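3-carboxy-cis,cis-muconate cycloisomerase (Acinetobacter calcoaceticus, PDB 1Q5N) is an enzyme of the fumarase/aspartase superfamily, a largely helical homotetramer whose subunits associate through long bundled helices. Local coordinates at residues L141-A144 with Q145-R148; G249-G252 with K253-R256. All blocks are in the same frame, centred on the assembly; numbering follows the deposited sequence.

Contact 1: residues L141-A144 with Q145-R148; sequences LSQA and QTYR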
loop_
_atom_site.group_PDB
_atom_site.type_symbol
_atom_site.label_atom_id
_atom_site.label_comp_id
_atom_site.label_asym_id
_atom_site.label_seq_id
_atom_site.Cartn_x
_atom_site.Cartn_y
_atom_site.Cartn_z
ATOM N N LEU A 141 5.098 32.299 -3.994
ATOM C CA LEU A 141 4.675 33.372 -4.896
ATOM C C LEU A 141 5.757 34.470 -4.935
ATOM O O LEU A 141 6.108 34.957 -5.980
ATOM C CB LEU A 141 3.365 34.000 -4.441
ATOM C CG LEU A 141 2.037 33.250 -4.522
ATOM C CD1 LEU A 141 1.032 33.995 -3.624
ATOM C CD2 LEU A 141 1.540 33.158 -5.959
ATOM N N SER A 142 6.290 34.838 -3.788
ATOM C CA SER A 142 7.298 35.879 -3.722
ATOM C C SER A 142 8.602 35.507 -4.479
ATOM O O SER A 142 9.161 36.330 -5.206
ATOM C CB SER A 142 7.562 36.182 -2.252
ATOM O OG SER A 142 8.849 36.727 -2.098
ATOM N N GLN A 143 9.057 34.257 -4.336
ATOM C CA GLN A 143 10.260 33.788 -5.012
ATOM C C GLN A 143 9.982 33.647 -6.483
ATOM O O GLN A 143 10.853 33.877 -7.303
ATOM C CB GLN A 143 10.687 32.436 -4.428
ATOM C CG GLN A 143 11.044 32.573 -2.972
ATOM C CD GLN A 143 12.484 33.019 -2.766
ATOM O OE1 GLN A 143 12.958 33.983 -3.395
ATOM N NE2 GLN A 143 13.195 32.312 -1.881
ATOM N N ALA A 144 8.764 33.274 -6.838
ATOM C CA ALA A 144 8.449 33.126 -8.253
ATOM C C ALA A 144 8.651 34.443 -8.983
ATOM O O ALA A 144 9.105 34.480 -10.139
ATOM C CB ALA A 144 7.003 32.648 -8.444
ATOM N N GLN A 145 8.263 35.520 -8.306
ATOM C CA GLN A 145 8.362 36.892 -8.812
ATOM C C GLN A 145 9.845 37.310 -8.898
ATOM O O GLN A 145 10.285 37.840 -9.899
ATOM C CB GLN A 145 7.589 37.807 -7.839
ATOM C CG GLN A 145 7.429 39.276 -8.182
ATOM C CD GLN A 145 6.208 39.880 -7.425
ATOM O OE1 GLN A 145 6.145 39.874 -6.168
ATOM N NE2 GLN A 145 5.225 40.376 -8.190
ATOM N N THR A 146 10.601 37.057 -7.837
ATOM C CA THR A 146 12.003 37.394 -7.811
ATOM C C THR A 146 12.810 36.748 -8.959
ATOM O O THR A 146 13.734 37.370 -9.510
ATOM C CB THR A 146 12.622 36.959 -6.482
ATOM O OG1 THR A 146 11.938 37.585 -5.409
ATOM C CG2 THR A 146 14.040 37.379 -6.388
ATOM N N TYR A 147 12.433 35.532 -9.361
ATOM C CA TYR A 147 13.183 34.781 -10.375
ATOM C C TYR A 147 12.412 34.470 -11.626
ATOM O O TYR A 147 12.760 33.528 -12.353
ATOM C CB TYR A 147 13.669 33.457 -9.761
ATOM C CG TYR A 147 14.598 33.635 -8.588
ATOM C CD1 TYR A 147 15.922 34.060 -8.778
ATOM C CD2 TYR A 147 14.175 33.382 -7.289
ATOM C CE1 TYR A 147 16.810 34.223 -7.691
ATOM C CE2 TYR A 147 15.059 33.545 -6.189
ATOM C CZ TYR A 147 16.366 33.965 -6.414
ATOM O OH TYR A 147 17.232 34.140 -5.360
ATOM N N ARG A 148 11.370 35.238 -11.904
ATOM C CA ARG A 148 10.597 34.939 -13.094
ATOM C C ARG A 148 11.416 35.034 -14.388
ATOM O O ARG A 148 11.024 34.495 -15.414
ATOM C CB ARG A 148 9.361 35.847 -13.156
ATOM C CG ARG A 148 9.612 37.376 -13.168
ATOM C CD ARG A 148 8.606 37.978 -14.143
ATOM N NE ARG A 148 7.374 38.318 -13.480
ATOM C CZ ARG A 148 6.138 38.164 -13.970
ATOM N NH1 ARG A 148 5.865 37.645 -15.168
ATOM N NH2 ARG A 148 5.136 38.599 -13.231
#
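S142 O takes two bonds from T146. T146 N gives one, nearly straight at 162°; T146 OG1 gives the other, lying 3.1 Å from S142 O, and the two donors reach the carbonyl from opposite faces of its plane. The hydroxyl gets there because OG1 lies anti to its own carbonyl carbon (chi1 -58°), which turns it back over the preceding turn. Backbone bonds of the i to i+4 kind also run from Q145 N to L141 O (3.2 Å) and from Y147 N to Q143 O (3.1 Å). The next step fails: R148 N is 3.0 Å from A144 O, but the angle is too poor for a bond.

Among the side chains, Q143 and Y147 run alongside each other in the same direction, their amide and ring planes 42° apart. Q143 OE1 sits 3.5 Å from Y147 CE2, while Q143 NE2 is hydrogen-bonded to L349 O. One face of the Y147 ring is covered by T146 CG2, 3.9 Å above its centre. R148 reaches away to D443 in a salt bridge and to Q439 in a hydrogen bond, both on helix 438-447. Y147 is the first residue whose backbone torsions are no longer helical, which marks the C-terminal end of a long helix, 110-146, where the chain turns toward strand 151-156.

Contact 2: residues G249-G252 with K253-R256; sequences GNVG and KMAR
V251 and M254 make the apolar side-chain contact here, V251 CG1 lying 4.2 Å from M254 SD. M254 CG sits anti to its own carbonyl carbon (chi1 -63°), which lays the chain back along the previous turn and puts CG 3.2 Å from N250 O. The chain is extended about CB-CG and bends only at CG-SD, and M254 SD passes 4.0 Å from V251 CA. A255 adds its methyl, with CB 3.5 Å from V251 O.

Four successive i to i+4 backbone bonds fix these positions: K253 N to G249 O, M254 N to N250 O, A255 N to V251 O and R256 N to G252 O. A255 N to V251 O is the shortest of the four at 2.8 Å, and the N-H...O angles fall between 153° and 158°. Such an unbroken run is the interior of an alpha helix, here 235-261, one of the long bundled helices of the fumarase/aspartase fold.

Neighbouring helices of the same chain close over the apolar side: V251 and M254 both meet F177 of helix 166-191 and T345 of helix 323-351, while V251 and A255 both touch V295 of helix 290-311. The charged ends lead elsewhere. K253 NZ forms a salt bridge with D257 and hydrogen bonds to the carbonyls of Q315 and H317 of the second subunit, and R256 NH1 forms a salt bridge with E316 of that same neighbouring subunit.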
loop_
_atom_site.group_PDB
_atom_site.type_symbol
_atom_site.label_atom_id
_atom_site.label_comp_id
_atom_site.label_asym_id
_atom_site.label_seq_id
_atom_site.Cartn_x
_atom_site.Cartn_y
_atom_site.Cartn_z
ATOM N N GLY A 249 2.404 14.702 -1.167
ATOM C CA GLY A 249 2.867 14.423 -2.520
ATOM C C GLY A 249 3.392 15.709 -3.214
ATOM O O GLY A 249 4.379 15.641 -3.945
ATOM N N ASN A 250 2.749 16.872 -3.005
ATOM C CA ASN A 250 3.229 18.119 -3.638
ATOM C C ASN A 250 4.643 18.492 -3.160
ATOM O O ASN A 250 5.484 18.890 -3.977
ATOM C CB ASN A 250 2.320 19.349 -3.333
ATOM C CG ASN A 250 0.958 19.273 -4.010
ATOM O OD1 ASN A 250 0.849 18.922 -5.198
ATOM N ND2 ASN A 250 -0.087 19.629 -3.274
ATOM N N VAL A 251 4.930 18.383 -1.860
ATOM C CA VAL A 251 6.269 18.806 -1.431
ATOM C C VAL A 251 7.301 17.709 -1.734
ATOM O O VAL A 251 8.512 17.980 -1.852
ATOM C CB VAL A 251 6.301 19.275 0.075
ATOM C CG1 VAL A 251 5.334 20.473 0.243
ATOM C CG2 VAL A 251 5.912 18.144 1.031
ATOM N N GLY A 252 6.801 16.473 -1.873
ATOM C CA GLY A 252 7.660 15.347 -2.245
ATOM C C GLY A 252 8.187 15.671 -3.653
ATOM O O GLY A 252 9.366 15.534 -3.931
ATOM N N LYS A 253 7.300 16.121 -4.541
ATOM C CA LYS A 253 7.713 16.450 -5.904
ATOM C C LYS A 253 8.746 17.594 -5.906
ATOM O O LYS A 253 9.715 17.561 -6.680
ATOM C CB LYS A 253 6.466 16.812 -6.760
ATOM C CG LYS A 253 6.786 17.129 -8.242
ATOM C CD LYS A 253 7.162 18.614 -8.481
ATOM C CE LYS A 253 7.295 18.923 -9.979
ATOM N NZ LYS A 253 8.360 18.116 -10.672
ATOM N N MET A 254 8.542 18.590 -5.025
ATOM C CA MET A 254 9.463 19.719 -4.919
ATOM C C MET A 254 10.840 19.237 -4.393
ATOM O O MET A 254 11.874 19.629 -4.921
ATOM C CB MET A 254 8.855 20.762 -3.987
ATOM C CG MET A 254 7.531 21.326 -4.542
ATOM S SD MET A 254 6.747 22.302 -3.268
ATOM C CE MET A 254 7.963 23.648 -3.024
ATOM N N ALA A 255 10.838 18.363 -3.385
ATOM C CA ALA A 255 12.088 17.861 -2.810
ATOM C C ALA A 255 12.849 17.014 -3.857
ATOM O O ALA A 255 14.095 17.016 -3.891
ATOM C CB ALA A 255 11.806 16.983 -1.527
ATOM N N ARG A 256 12.114 16.254 -4.673
ATOM C CA ARG A 256 12.809 15.488 -5.721
ATOM C C ARG A 256 13.536 16.505 -6.625
ATOM O O ARG A 256 14.703 16.328 -6.929
ATOM C CB ARG A 256 11.813 14.656 -6.552
ATOM C CG ARG A 256 12.347 14.005 -7.878
ATOM C CD ARG A 256 13.556 13.071 -7.696
ATOM N NE ARG A 256 13.416 12.100 -6.618
ATOM C CZ ARG A 256 12.607 11.038 -6.638
ATOM N NH1 ARG A 256 11.822 10.788 -7.708
ATOM N NH2 ARG A 256 12.630 10.186 -5.619
#

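In the fold
Contact 1 is a surface contact, its centre about 22 Å from the centre of the chain, whereas contact 2 is buried, its centre about 10 Å from that of the chain. Their centres are about 19 Å apart and their nearest atoms about 9 Å, with no touch. Both pack against helix 166-191, and each reaches helix 323-351, where L349 gives its carbonyl to one contact and its side chain to the other. Chemistry follows place: at the closing turn of the helix in 141-148 a hydroxyl supplements the backbone bonding and polar ties stay within the chain, while 249-256 keeps its backbone ladder intact, with apolar packing inside the subunit and charged groups at the interface with another.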